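Local coordinates for replication protein (Sphinx1.76-related DNA, PDB 6H24) that probably takes part in initiating replication of its plasmid-like DNA, the chain here being the N-terminal winged-helix (WH1) domain of a longer Rep protein, at residues V20-I25 with E126-Y131; T46-S51 with T106-I111; A76-Y81 with N91-W96. One frame throughout, in Å; residues are numbered along the deposited sequence.

Contact 1. Residues V20-I25 with E126-Y131; sequences VEQRLI and EQFTQY
In the WH1 domain, the last turn of helix 121-128 and the tail behind it pack against the start of helix 19-34, and Phe128 makes most of this contact. Its ring is laid against Gln22, whose CG stands over one face, offset toward the rim, 3.7 Å from the ring centroid in a CH-pi contact. The Gln22 chain runs extended beyond CG (chi2 -176°), so its amide continues over the CD1 side of the ring, tilted only 10° from the ring plane, with CD 3.6 Å from Phe128 CD1. Ile25, one helical turn on, comes in at the ring edge instead, its CD1 3.8 Å from Phe128 CE2. Leu17 and Ser14 also touch the Phe128 side chain, so the ring sits where helix 2-14, the loop after it and helix 19-34 converge with the last helix of this winged-helix chain. An alanine at Phe128 would remove the ring that Gln22 and Ile25 pack on, and would probably loosen the hold of the end of this chain on helix 19-34. The polar part of the contact runs through a water: it donates to Gln22 OE1 at 3.1 Å and to Phe128 O at 2.6 Å, tying the amide to the carbonyl of the residue whose ring it covers. The chain leaves helical geometry at Thr129, and beyond it Gln130 reaches back toward Arg23, whose NH2 remains 4.3 Å from Gln130 OE1, a loose approach.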
ATOM      1  N   VAL A  20       6.272  -6.934  18.463  1.00 23.74           N
ATOM      2  CA  VAL A  20       6.364  -7.959  17.428  1.00 25.01           C
ATOM      3  C   VAL A  20       6.362  -7.318  16.042  1.00 22.86           C
ATOM      4  O   VAL A  20       6.994  -7.830  15.109  1.00 23.85           O
ATOM      5  CB  VAL A  20       5.235  -8.995  17.563  1.00 28.70           C
ATOM      6  CG1 VAL A  20       3.871  -8.345  17.390  1.00 31.41           C
ATOM      7  CG2 VAL A  20       5.463 -10.126  16.565  1.00 28.65           C
ATOM      8  N   GLU A  21       5.653  -6.199  15.879  1.00 22.40           N
ATOM      9  CA  GLU A  21       5.646  -5.507  14.595  1.00 20.05           C
ATOM     10  C   GLU A  21       6.998  -4.858  14.320  1.00 20.05           C
ATOM     11  O   GLU A  21       7.473  -4.862  13.180  1.00 21.46           O
ATOM     12  CB  GLU A  21       4.546  -4.455  14.573  1.00 19.67           C
ATOM     13  CG  GLU A  21       3.126  -4.986  14.624  1.00 20.50           C
ATOM     14  CD  GLU A  21       2.147  -3.850  14.798  1.00 22.81           C
ATOM     15  OE1 GLU A  21       1.691  -3.621  15.940  1.00 23.01           O
ATOM     16  OE2 GLU A  21       1.854  -3.167  13.793  1.00 22.60           O
ATOM     17  N   GLN A  22       7.615  -4.281  15.353  1.00 21.58           N
ATOM     18  CA  GLN A  22       8.966  -3.753  15.217  1.00 22.19           C
ATOM     19  C   GLN A  22       9.941  -4.848  14.816  1.00 23.00           C
ATOM     20  O   GLN A  22      10.797  -4.643  13.944  1.00 23.37           O
ATOM     21  CB  GLN A  22       9.409  -3.106  16.529  1.00 27.31           C
ATOM     22  CG  GLN A  22       8.543  -1.940  16.945  1.00 31.17           C
ATOM     23  CD  GLN A  22       9.051  -1.253  18.188  1.00 35.94           C
ATOM     24  OE1 GLN A  22      10.106  -1.598  18.720  1.00 34.24           O
ATOM     25  NE2 GLN A  22       8.301  -0.266  18.662  1.00 41.25           N
ATOM     26  N   ARG A  23       9.814  -6.024  15.427  1.00 23.32           N
ATOM     27  CA  ARG A  23      10.716  -7.123  15.116  1.00 23.43           C
ATOM     28  C   ARG A  23      10.435  -7.697  13.734  1.00 23.04           C
ATOM     29  O   ARG A  23      11.367  -8.111  13.034  1.00 23.35           O
ATOM     30  CB  ARG A  23      10.609  -8.192  16.200  1.00 26.21           C
ATOM     31  CG  ARG A  23      11.251  -7.742  17.503  1.00 29.39           C
ATOM     32  CD  ARG A  23      11.010  -8.729  18.612  1.00 34.87           C
ATOM     33  NE  ARG A  23      11.809  -8.432  19.795  1.00 38.82           N
ATOM     34  CZ  ARG A  23      11.672  -9.067  20.954  1.00 42.47           C
ATOM     35  NH1 ARG A  23      10.752 -10.013  21.080  1.00 41.45           N
ATOM     36  NH2 ARG A  23      12.440  -8.747  21.986  1.00 47.63           N
ATOM     37  N   LEU A  24       9.167  -7.737  13.321  1.00 21.29           N
ATOM     38  CA  LEU A  24       8.856  -8.140  11.953  1.00 21.36           C
ATOM     39  C   LEU A  24       9.626  -7.273  10.961  1.00 21.90           C
ATOM     40  O   LEU A  24      10.235  -7.777  10.007  1.00 21.07           O
ATOM     41  CB  LEU A  24       7.352  -8.042  11.713  1.00 22.04           C
ATOM     42  CG  LEU A  24       6.874  -8.191  10.270  1.00 22.44           C
ATOM     43  CD1 LEU A  24       7.113  -9.591   9.751  1.00 24.73           C
ATOM     44  CD2 LEU A  24       5.394  -7.849  10.187  1.00 24.38           C
ATOM     45  N   ILE A  25       9.597  -5.955  11.168  1.00 20.96           N
ATOM     46  CA  ILE A  25      10.292  -5.037  10.266  1.00 21.36           C
ATOM     47  C   ILE A  25      11.799  -5.257  10.330  1.00 22.00           C
ATOM     48  O   ILE A  25      12.474  -5.336   9.292  1.00 22.62           O
ATOM     49  CB  ILE A  25       9.908  -3.581  10.590  1.00 21.31           C
ATOM     50  CG1 ILE A  25       8.459  -3.322  10.177  1.00 22.22           C
ATOM     51  CG2 ILE A  25      10.848  -2.594   9.895  1.00 22.34           C
ATOM     52  CD1 ILE A  25       7.912  -2.002  10.687  1.00 22.42           C
ATOM     53  N   GLU A 126      17.334   1.716  12.956  1.00 25.46           N
ATOM     54  CA  GLU A 126      17.917   2.386  14.116  1.00 28.65           C
ATOM     55  C   GLU A 126      16.895   2.515  15.237  1.00 28.61           C
ATOM     56  O   GLU A 126      17.184   2.209  16.400  1.00 31.41           O
ATOM     57  CB  GLU A 126      18.429   3.777  13.720  1.00 34.93           C
ATOM     58  CG  GLU A 126      19.559   3.766  12.702  1.00 41.55           C
ATOM     59  CD  GLU A 126      19.870   5.144  12.133  1.00 47.82           C
ATOM     60  OE1 GLU A 126      19.281   6.144  12.598  1.00 49.30           O
ATOM     61  OE2 GLU A 126      20.709   5.223  11.211  1.00 50.50           O
ATOM     62  N   GLN A 127      15.680   2.945  14.889  1.00 26.15           N
ATOM     63  CA  GLN A 127      14.630   3.164  15.874  1.00 26.36           C
ATOM     64  C   GLN A 127      14.306   1.889  16.639  1.00 26.24           C
ATOM     65  O   GLN A 127      14.032   1.926  17.845  1.00 28.68           O
ATOM     66  CB  GLN A 127      13.380   3.682  15.152  1.00 27.62           C
ATOM     67  CG  GLN A 127      12.249   4.125  16.053  1.00 30.75           C
ATOM     68  CD  GLN A 127      12.447   5.528  16.579  1.00 33.06           C
ATOM     69  OE1 GLN A 127      13.568   6.045  16.599  1.00 32.65           O
ATOM     70  NE2 GLN A 127      11.357   6.159  17.005  1.00 34.35           N
ATOM     71  N   PHE A 128      14.282   0.762  15.939  1.00 24.65           N
ATOM     72  CA  PHE A 128      13.821  -0.508  16.479  1.00 25.91           C
ATOM     73  C   PHE A 128      14.909  -1.388  17.072  1.00 28.15           C
ATOM     74  O   PHE A 128      14.582  -2.325  17.805  1.00 31.62           O
ATOM     75  CB  PHE A 128      13.074  -1.269  15.378  1.00 25.32           C
ATOM     76  CG  PHE A 128      11.788  -0.608  14.938  1.00 26.38           C
ATOM     77  CD1 PHE A 128      11.144   0.321  15.744  1.00 27.94           C
ATOM     78  CD2 PHE A 128      11.247  -0.896  13.701  1.00 24.86           C
ATOM     79  CE1 PHE A 128       9.964   0.925  15.330  1.00 28.21           C
ATOM     80  CE2 PHE A 128      10.071  -0.293  13.284  1.00 25.02           C
ATOM     81  CZ  PHE A 128       9.434   0.620  14.097  1.00 25.81           C
ATOM     82  N   THR A 129      16.181  -1.150  16.763  1.00 25.71           N
ATOM     83  CA  THR A 129      17.226  -1.999  17.312  1.00 27.45           C
ATOM     84  C   THR A 129      17.338  -1.792  18.813  1.00 29.79           C
ATOM     85  O   THR A 129      17.432  -0.655  19.294  1.00 32.62           O
ATOM     86  CB  THR A 129      18.580  -1.712  16.663  1.00 28.93           C
ATOM     87  OG1 THR A 129      18.520  -1.999  15.263  1.00 30.32           O
ATOM     88  CG2 THR A 129      19.661  -2.577  17.311  1.00 30.34           C
ATOM     89  N   GLN A 130      17.338  -2.891  19.548  1.00 30.76           N
ATOM     90  CA  GLN A 130      17.515  -2.869  20.987  1.00 35.27           C
ATOM     91  C   GLN A 130      18.832  -3.546  21.321  1.00 35.62           C
ATOM     92  O   GLN A 130      19.311  -4.415  20.586  1.00 35.85           O
ATOM     93  CB  GLN A 130      16.363  -3.568  21.707  1.00 42.53           C
ATOM     94  CG  GLN A 130      15.064  -2.795  21.635  1.00 49.49           C
ATOM     95  CD  GLN A 130      13.883  -3.621  22.087  1.00 58.37           C
ATOM     96  OE1 GLN A 130      14.028  -4.796  22.427  1.00 60.86           O
ATOM     97  NE2 GLN A 130      12.703  -3.015  22.084  1.00 63.17           N
ATOM     98  N   TYR A 131      19.422  -3.120  22.422  1.00 36.83           N
ATOM     99  CA  TYR A 131      20.722  -3.616  22.821  1.00 38.57           C
ATOM    100  C   TYR A 131      20.649  -4.310  24.172  1.00 42.80           C
ATOM    101  O   TYR A 131      21.492  -5.150  24.490  1.00 47.01           O
ATOM    102  CB  TYR A 131      21.714  -2.456  22.840  1.00 37.74           C
ATOM    103  CG  TYR A 131      21.738  -1.690  21.530  1.00 35.19           C
ATOM    104  CD1 TYR A 131      22.571  -2.083  20.490  1.00 35.43           C
ATOM    105  CD2 TYR A 131      20.927  -0.580  21.330  1.00 34.05           C
ATOM    106  CE1 TYR A 131      22.597  -1.393  19.289  1.00 35.51           C
ATOM    107  CE2 TYR A 131      20.948   0.116  20.134  1.00 34.59           C
ATOM    108  CZ  TYR A 131      21.788  -0.293  19.116  1.00 35.73           C
ATOM    109  OH  TYR A 131      21.809   0.395  17.921  1.00 37.46           O
TER
HETATM  110  O   HOH W   1      12.484  -3.650  18.616  1.00 36.69           O

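Contact 2. Residues T46-S51 with T106-I111; sequences TVHASS and TATVEI
Strands 46-48 and 108-111 run antiparallel, their axes 4.7 Å apart at closest approach and their directions 154° from one another, with Val47 and Val109 as the hydrogen-bonded pair. This is the edge of the three-stranded sheet of the winged-helix domain, where strand 45-48 lies beside strand 108-113. Val47 N donates to Val109 O at 2.9 Å, from above the carbonyl plane, whereas the return bond from Val109 N meets Val47 O in the plane of Val47's own carbonyl. A third bond, from Ala49 N to Ala107 O at 2.9 Å, is nearly straight and lies almost along the C=O axis; it carries the pairing past His48, the N-cap residue of helix 49-56. Ala107 and Thr108 together face Met103 on the adjoining strand, a G1 beta bulge. On the face of the sheet that carries Val47 and Val109, Val47 CB rests 3.7 Å from Val109 CG2, and the two valines turn toward the helices: Val47 touches Leu27 and Leu67, Val109 touches Cys71. The other face carries Thr46, His48, Thr108 and Glu110. Glu110 crosses Thr46 obliquely, but its carboxylate is directed to the partner molecule, where OE2 forms a salt bridge with Arg85 of the second subunit. Thr108 holds OG1 between its backbone N and carbonyl carbon (chi1 62°), 2.9 Å from Thr106 OG1 in a hydroxyl-hydroxyl hydrogen bond. The same torsion sends its methyl beside the backbone N and over one face of the imidazole, Thr108 CG2 lying 3.4 Å from His48 CD2.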
ATOM      1  N   THR A  46      10.823 -11.696   2.467  1.00 25.36           N
ATOM      2  CA  THR A  46      10.456 -12.870   3.243  1.00 24.66           C
ATOM      3  C   THR A  46      10.991 -12.757   4.667  1.00 23.25           C
ATOM      4  O   THR A  46      12.093 -12.248   4.893  1.00 24.23           O
ATOM      5  CB  THR A  46      10.984 -14.142   2.575  1.00 27.92           C
ATOM      6  OG1 THR A  46      10.392 -14.283   1.275  1.00 31.41           O
ATOM      7  CG2 THR A  46      10.666 -15.380   3.412  1.00 27.86           C
ATOM      8  N   VAL A  47      10.184 -13.214   5.625  1.00 22.84           N
ATOM      9  CA  VAL A  47      10.591 -13.371   7.018  1.00 24.94           C
ATOM     10  C   VAL A  47      10.261 -14.791   7.454  1.00 24.45           C
ATOM     11  O   VAL A  47       9.122 -15.247   7.296  1.00 24.65           O
ATOM     12  CB  VAL A  47       9.907 -12.358   7.955  1.00 26.47           C
ATOM     13  CG1 VAL A  47      10.278 -12.643   9.412  1.00 27.73           C
ATOM     14  CG2 VAL A  47      10.284 -10.936   7.575  1.00 28.97           C
ATOM     15  N   HIS A  48      11.260 -15.493   7.977  1.00 25.62           N
ATOM     16  CA  HIS A  48      11.098 -16.844   8.487  1.00 26.96           C
ATOM     17  C   HIS A  48      10.870 -16.824   9.989  1.00 25.56           C
ATOM     18  O   HIS A  48      11.562 -16.111  10.721  1.00 25.27           O
ATOM     19  CB  HIS A  48      12.332 -17.700   8.183  1.00 31.01           C
ATOM     20  CG  HIS A  48      12.487 -18.062   6.741  1.00 33.62           C
ATOM     21  ND1 HIS A  48      12.875 -17.158   5.777  1.00 33.60           N
ATOM     22  CD2 HIS A  48      12.325 -19.245   6.103  1.00 35.82           C
ATOM     23  CE1 HIS A  48      12.928 -17.765   4.604  1.00 34.59           C
ATOM     24  NE2 HIS A  48      12.595 -19.031   4.775  1.00 36.21           N
ATOM     25  N   ALA A  49       9.903 -17.618  10.455  1.00 26.21           N
ATOM     26  CA  ALA A  49       9.766 -17.801  11.896  1.00 26.80           C
ATOM     27  C   ALA A  49      11.067 -18.312  12.506  1.00 28.91           C
ATOM     28  O   ALA A  49      11.390 -17.974  13.650  1.00 30.05           O
ATOM     29  CB  ALA A  49       8.618 -18.762  12.212  1.00 28.36           C
ATOM     30  N   SER A  50      11.828 -19.115  11.755  1.00 29.21           N
ATOM     31  CA  SER A  50      13.106 -19.610  12.252  1.00 32.61           C
ATOM     32  C   SER A  50      14.065 -18.462  12.541  1.00 33.21           C
ATOM     33  O   SER A  50      14.822 -18.513  13.516  1.00 33.89           O
ATOM     34  CB  SER A  50      13.723 -20.573  11.238  1.00 34.93           C
ATOM     35  OG  SER A  50      13.819 -19.972   9.956  1.00 35.79           O
ATOM     36  N   SER A  51      14.042 -17.413  11.715  1.00 34.20           N
ATOM     37  CA  SER A  51      14.892 -16.252  11.973  1.00 35.61           C
ATOM     38  C   SER A  51      14.421 -15.500  13.213  1.00 32.88           C
ATOM     39  O   SER A  51      15.238 -15.036  14.014  1.00 35.45           O
ATOM     40  CB  SER A  51      14.911 -15.323  10.761  1.00 38.06           C
ATOM     41  OG  SER A  51      15.328 -16.007   9.593  1.00 42.47           O
ATOM     42  N   THR A 106       5.298 -23.430   5.599  1.00 29.56           N
ATOM     43  CA  THR A 106       6.718 -23.151   5.780  1.00 30.53           C
ATOM     44  C   THR A 106       7.014 -22.159   6.899  1.00 29.93           C
ATOM     45  O   THR A 106       8.180 -21.796   7.089  1.00 30.55           O
ATOM     46  CB  THR A 106       7.327 -22.614   4.478  1.00 32.20           C
ATOM     47  OG1 THR A 106       6.607 -21.448   4.057  1.00 30.68           O
ATOM     48  CG2 THR A 106       7.276 -23.668   3.385  1.00 35.78           C
ATOM     49  N   ALA A 107       6.003 -21.709   7.635  1.00 28.69           N
ATOM     50  CA  ALA A 107       6.194 -20.754   8.728  1.00 27.58           C
ATOM     51  C   ALA A 107       6.973 -19.529   8.261  1.00 26.90           C
ATOM     52  O   ALA A 107       7.956 -19.117   8.881  1.00 28.49           O
ATOM     53  CB  ALA A 107       6.897 -21.406   9.917  1.00 29.01           C
ATOM     54  N   THR A 108       6.510 -18.941   7.161  1.00 25.36           N
ATOM     55  CA  THR A 108       7.097 -17.732   6.600  1.00 25.98           C
ATOM     56  C   THR A 108       6.000 -16.719   6.313  1.00 23.93           C
ATOM     57  O   THR A 108       4.845 -17.080   6.049  1.00 23.88           O
ATOM     58  CB  THR A 108       7.871 -18.024   5.308  1.00 30.05           C
ATOM     59  OG1 THR A 108       6.976 -18.533   4.313  1.00 32.54           O
ATOM     60  CG2 THR A 108       8.949 -19.054   5.558  1.00 31.79           C
ATOM     61  N   VAL A 109       6.369 -15.443   6.378  1.00 22.06           N
ATOM     62  CA  VAL A 109       5.503 -14.344   5.982  1.00 22.19           C
ATOM     63  C   VAL A 109       6.246 -13.499   4.946  1.00 21.81           C
ATOM     64  O   VAL A 109       7.449 -13.657   4.723  1.00 22.92           O
ATOM     65  CB  VAL A 109       5.061 -13.481   7.184  1.00 22.99           C
ATOM     66  CG1 VAL A 109       4.278 -14.327   8.199  1.00 24.53           C
ATOM     67  CG2 VAL A 109       6.257 -12.827   7.837  1.00 25.06           C
ATOM     68  N   GLU A 110       5.501 -12.613   4.291  1.00 23.42           N
ATOM     69  CA  GLU A 110       6.025 -11.756   3.237  1.00 26.16           C
ATOM     70  C   GLU A 110       5.411 -10.375   3.399  1.00 26.28           C
ATOM     71  O   GLU A 110       4.216 -10.260   3.669  1.00 29.12           O
ATOM     72  CB  GLU A 110       5.670 -12.277   1.844  1.00 29.81           C
ATOM     73  CG  GLU A 110       6.532 -13.374   1.301  1.00 34.82           C
ATOM     74  CD  GLU A 110       6.235 -13.622  -0.162  1.00 38.05           C
ATOM     75  OE1 GLU A 110       5.432 -12.856  -0.744  1.00 38.87           O
ATOM     76  OE2 GLU A 110       6.783 -14.585  -0.725  1.00 40.50           O
ATOM     77  N   ILE A 111       6.200  -9.327   3.177  1.00 22.47           N
ATOM     78  CA  ILE A 111       5.677  -7.969   3.218  1.00 21.59           C
ATOM     79  C   ILE A 111       6.303  -7.156   2.093  1.00 19.74           C
ATOM     80  O   ILE A 111       7.405  -7.456   1.628  1.00 20.59           O
ATOM     81  CB  ILE A 111       5.922  -7.259   4.571  1.00 23.43           C
ATOM     82  CG1 ILE A 111       7.414  -7.039   4.845  1.00 25.39           C
ATOM     83  CG2 ILE A 111       5.298  -8.056   5.718  1.00 24.90           C
ATOM     84  CD1 ILE A 111       7.671  -6.181   6.074  1.00 25.84           C
TER
HETATM   85  O   HOH W   2      10.523 -20.467   9.526  1.00 32.28           O

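Contact 3. Residues A76-Y81 with N91-W96; sequences ARQFSY and NITSRW
Phe79 and Tyr81 both take the crowded first torsion, CG between the backbone N and the carbonyl carbon (chi1 68° and 61°), which swings their rings across to the neighbouring strand. The Tyr81 ring lies over Ile92: CB of Ile92 sits above one face, offset toward the rim, and Ile92 CG2 reaches to 3.6 Å from Tyr81 CZ. The Phe79 ring passes by Ser94, with Ser94 CB 3.7 Å from Phe79 CE1, and turns its edge to the face of the Trp96 indole, an edge-to-face pair with centroids 5.5 Å apart and planes at 61°. Ser94 OG, anti to its own backbone N, donates to Arg95 O on a lone pair. Phe79, Tyr81, Ile92 and Ser94 belong to the long beta hairpin of strands 78-85 and 88-95, which follows helix 60-75, with Trp96 just past its second strand; the aromatic face rests on Leu10, Ala9 and Lys6 of helix 2-14. Two hydrogen-bonded pairs, Phe79 with Ser94 and Tyr81 with Ile92, hold the strands, each bonding in both directions; Ser94 N to Phe79 O is 2.8 Å. On the other face Ser80 OG and Thr93 OG1 share a hydrogen bond of 3.2 Å. Arg95, bent at chi2, curls back so that NH1 donates to Arg77 O at 3.2 Å; the oxygen lies in the guanidinium plane, yet the donor stands well above the carbonyl plane. Its NH2 bonds to Phe75 O of the second subunit, and Asn91 to Ser94 extend the sheet by an antiparallel ladder with a strand of that subunit. One water joins Arg77 O to Trp96 N. A second water accepts from Trp96 NE1 and donates to Gln78 O, both at 2.8 Å.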
ATOM      1  N   ALA A  76      -2.802  -2.730   8.989  1.00 19.10           N
ATOM      2  CA  ALA A  76      -3.922  -1.855   9.307  1.00 20.63           C
ATOM      3  C   ALA A  76      -3.524  -0.411   9.580  1.00 20.94           C
ATOM      4  O   ALA A  76      -4.405   0.457   9.618  1.00 23.87           O
ATOM      5  CB  ALA A  76      -4.669  -2.400  10.525  1.00 22.49           C
ATOM      6  N   ARG A  77      -2.238  -0.127   9.755  1.00 19.61           N
ATOM      7  CA  ARG A  77      -1.804   1.187  10.208  1.00 21.29           C
ATOM      8  C   ARG A  77      -1.621   2.170   9.049  1.00 21.39           C
ATOM      9  O   ARG A  77      -1.467   1.793   7.884  1.00 21.42           O
ATOM     10  CB  ARG A  77      -0.498   1.054  10.991  1.00 20.75           C
ATOM     11  CG  ARG A  77      -0.630   0.155  12.212  1.00 21.08           C
ATOM     12  CD  ARG A  77       0.578   0.248  13.106  1.00 20.42           C
ATOM     13  NE  ARG A  77       0.489  -0.712  14.195  1.00 20.83           N
ATOM     14  CZ  ARG A  77      -0.154  -0.491  15.334  1.00 21.44           C
ATOM     15  NH1 ARG A  77      -0.760   0.672  15.544  1.00 24.31           N
ATOM     16  NH2 ARG A  77      -0.194  -1.431  16.266  1.00 22.26           N
ATOM     17  N   GLN A  78      -1.622   3.454   9.405  1.00 21.95           N
ATOM     18  CA  GLN A  78      -1.408   4.544   8.459  1.00 21.01           C
ATOM     19  C   GLN A  78      -0.736   5.698   9.193  1.00 21.34           C
ATOM     20  O   GLN A  78      -0.779   5.788  10.424  1.00 22.16           O
ATOM     21  CB  GLN A  78      -2.732   4.997   7.824  1.00 22.32           C
ATOM     22  CG  GLN A  78      -3.756   5.555   8.810  1.00 23.96           C
ATOM     23  CD  GLN A  78      -5.075   5.931   8.145  1.00 28.80           C
ATOM     24  OE1 GLN A  78      -5.348   7.106   7.903  1.00 33.92           O
ATOM     25  NE2 GLN A  78      -5.885   4.931   7.832  1.00 30.03           N
ATOM     26  N   PHE A  79      -0.089   6.573   8.423  1.00 21.04           N
ATOM     27  CA  PHE A  79       0.463   7.814   8.966  1.00 21.65           C
ATOM     28  C   PHE A  79       0.330   8.919   7.924  1.00 22.52           C
ATOM     29  O   PHE A  79       0.204   8.659   6.724  1.00 22.25           O
ATOM     30  CB  PHE A  79       1.926   7.636   9.420  1.00 22.37           C
ATOM     31  CG  PHE A  79       2.905   7.404   8.300  1.00 23.37           C
ATOM     32  CD1 PHE A  79       3.010   6.164   7.687  1.00 23.87           C
ATOM     33  CD2 PHE A  79       3.766   8.412   7.905  1.00 25.74           C
ATOM     34  CE1 PHE A  79       3.926   5.953   6.667  1.00 24.32           C
ATOM     35  CE2 PHE A  79       4.685   8.208   6.892  1.00 26.03           C
ATOM     36  CZ  PHE A  79       4.771   6.979   6.278  1.00 24.98           C
ATOM     37  N   SER A  80       0.347  10.165   8.403  1.00 23.64           N
ATOM     38  CA  SER A  80       0.080  11.329   7.569  1.00 23.97           C
ATOM     39  C   SER A  80       1.181  12.369   7.730  1.00 23.18           C
ATOM     40  O   SER A  80       1.817  12.473   8.784  1.00 23.25           O
ATOM     41  CB  SER A  80      -1.272  11.958   7.913  1.00 28.57           C
ATOM     42  OG  SER A  80      -2.328  11.046   7.664  1.00 30.26           O
ATOM     43  N   TYR A  81       1.399  13.135   6.662  1.00 23.83           N
ATOM     44  CA  TYR A  81       2.429  14.171   6.632  1.00 24.47           C
ATOM     45  C   TYR A  81       2.182  15.018   5.388  1.00 24.38           C
ATOM     46  O   TYR A  81       1.341  14.687   4.551  1.00 24.35           O
ATOM     47  CB  TYR A  81       3.837  13.555   6.626  1.00 24.03           C
ATOM     48  CG  TYR A  81       4.093  12.677   5.424  1.00 24.40           C
ATOM     49  CD1 TYR A  81       3.673  11.356   5.408  1.00 24.18           C
ATOM     50  CD2 TYR A  81       4.751  13.170   4.297  1.00 24.17           C
ATOM     51  CE1 TYR A  81       3.886  10.547   4.311  1.00 23.93           C
ATOM     52  CE2 TYR A  81       4.970  12.362   3.191  1.00 24.26           C
ATOM     53  CZ  TYR A  81       4.526  11.052   3.207  1.00 24.02           C
ATOM     54  OH  TYR A  81       4.728  10.237   2.121  1.00 25.11           O
ATOM     55  N   ASN A  91      -1.228  17.061   1.130  1.00 24.01           N
ATOM     56  CA  ASN A  91      -1.482  16.371   2.389  1.00 23.51           C
ATOM     57  C   ASN A  91      -1.548  14.873   2.104  1.00 22.99           C
ATOM     58  O   ASN A  91      -2.517  14.396   1.504  1.00 23.25           O
ATOM     59  CB  ASN A  91      -2.794  16.866   2.996  1.00 27.01           C
ATOM     60  CG  ASN A  91      -2.714  18.303   3.462  1.00 34.39           C
ATOM     61  OD1 ASN A  91      -2.034  18.615   4.435  1.00 38.38           O
ATOM     62  ND2 ASN A  91      -3.411  19.189   2.761  1.00 37.35           N
ATOM     63  N   ILE A  92      -0.551  14.120   2.574  1.00 22.82           N
ATOM     64  CA  ILE A  92      -0.410  12.707   2.231  1.00 22.74           C
ATOM     65  C   ILE A  92      -0.825  11.812   3.392  1.00 21.52           C
ATOM     66  O   ILE A  92      -0.557  12.119   4.562  1.00 21.99           O
ATOM     67  CB  ILE A  92       1.044  12.392   1.824  1.00 24.72           C
ATOM     68  CG1 ILE A  92       1.394  13.136   0.536  1.00 29.31           C
ATOM     69  CG2 ILE A  92       1.256  10.904   1.660  1.00 22.64           C
ATOM     70  CD1 ILE A  92       2.859  13.073   0.185  1.00 31.37           C
ATOM     71  N   THR A  93      -1.478  10.701   3.064  1.00 21.19           N
ATOM     72  CA  THR A  93      -1.653   9.587   3.989  1.00 21.66           C
ATOM     73  C   THR A  93      -1.051   8.334   3.364  1.00 20.62           C
ATOM     74  O   THR A  93      -1.332   8.018   2.202  1.00 20.51           O
ATOM     75  CB  THR A  93      -3.123   9.366   4.327  1.00 23.82           C
ATOM     76  OG1 THR A  93      -3.675  10.583   4.836  1.00 25.60           O
ATOM     77  CG2 THR A  93      -3.267   8.269   5.369  1.00 24.77           C
ATOM     78  N   SER A  94      -0.235   7.613   4.137  1.00 19.57           N
ATOM     79  CA  SER A  94       0.501   6.458   3.641  1.00 19.78           C
ATOM     80  C   SER A  94       0.287   5.262   4.551  1.00 19.86           C
ATOM     81  O   SER A  94       0.045   5.413   5.749  1.00 20.49           O
ATOM     82  CB  SER A  94       2.023   6.740   3.549  1.00 19.76           C
ATOM     83  OG  SER A  94       2.749   5.605   3.096  1.00 19.72           O
ATOM     84  N   ARG A  95       0.370   4.072   3.961  1.00 17.56           N
ATOM     85  CA  ARG A  95       0.515   2.840   4.709  1.00 18.30           C
ATOM     86  C   ARG A  95       1.974   2.626   5.110  1.00 18.57           C
ATOM     87  O   ARG A  95       2.886   3.276   4.594  1.00 19.28           O
ATOM     88  CB  ARG A  95       0.040   1.647   3.876  1.00 18.44           C
ATOM     89  CG  ARG A  95      -1.451   1.656   3.530  1.00 18.47           C
ATOM     90  CD  ARG A  95      -2.299   1.659   4.773  1.00 19.52           C
ATOM     91  NE  ARG A  95      -3.724   1.593   4.459  1.00 19.90           N
ATOM     92  CZ  ARG A  95      -4.683   1.583   5.363  1.00 21.17           C
ATOM     93  NH1 ARG A  95      -4.396   1.600   6.661  1.00 22.59           N
ATOM     94  NH2 ARG A  95      -5.951   1.533   4.976  1.00 21.00           N
ATOM     95  N   TRP A  96       2.184   1.697   6.046  1.00 19.07           N
ATOM     96  CA  TRP A  96       3.522   1.163   6.292  1.00 18.67           C
ATOM     97  C   TRP A  96       3.884   0.108   5.249  1.00 18.49           C
ATOM     98  O   TRP A  96       5.001   0.105   4.720  1.00 18.81           O
ATOM     99  CB  TRP A  96       3.597   0.540   7.692  1.00 18.90           C
ATOM    100  CG  TRP A  96       3.625   1.517   8.808  1.00 20.23           C
ATOM    101  CD1 TRP A  96       2.577   2.250   9.283  1.00 21.07           C
ATOM    102  CD2 TRP A  96       4.751   1.844   9.637  1.00 19.97           C
ATOM    103  NE1 TRP A  96       2.983   3.022  10.346  1.00 22.36           N
ATOM    104  CE2 TRP A  96       4.314   2.793  10.582  1.00 21.55           C
ATOM    105  CE3 TRP A  96       6.081   1.418   9.672  1.00 22.22           C
ATOM    106  CZ2 TRP A  96       5.163   3.337  11.542  1.00 23.47           C
ATOM    107  CZ3 TRP A  96       6.922   1.961  10.625  1.00 22.42           C
ATOM    108  CH2 TRP A  96       6.461   2.906  11.551  1.00 24.11           C
TER
HETATM  109  O   HOH W   3       0.215  -0.207   6.946  1.00 18.82           O
HETATM  110  O   HOH W   4       1.094   4.424  11.929  1.00 23.90           O

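Overall arrangement
From the N terminus, helix 2-14 leads into helix 19-34, whose first turns form one half of contact 1; the chain returns to them only near its end, so contact 1 closes the longest loop. Within it, strand 45-48 waits for strand 108-113 to close contact 2, and inside that loop the hairpin closes contact 3, three nested closures without a crossing. Helix 19-34 joins the levels: Leu24 packs on Val109 of contact 2, while Glu21 forms a salt bridge with Arg77 and Ile25 touches Trp96 of contact 3. Contacts 2 and 3 lie on opposite sides of the chain's centre, about 25 Å between centres, and both reach the second subunit.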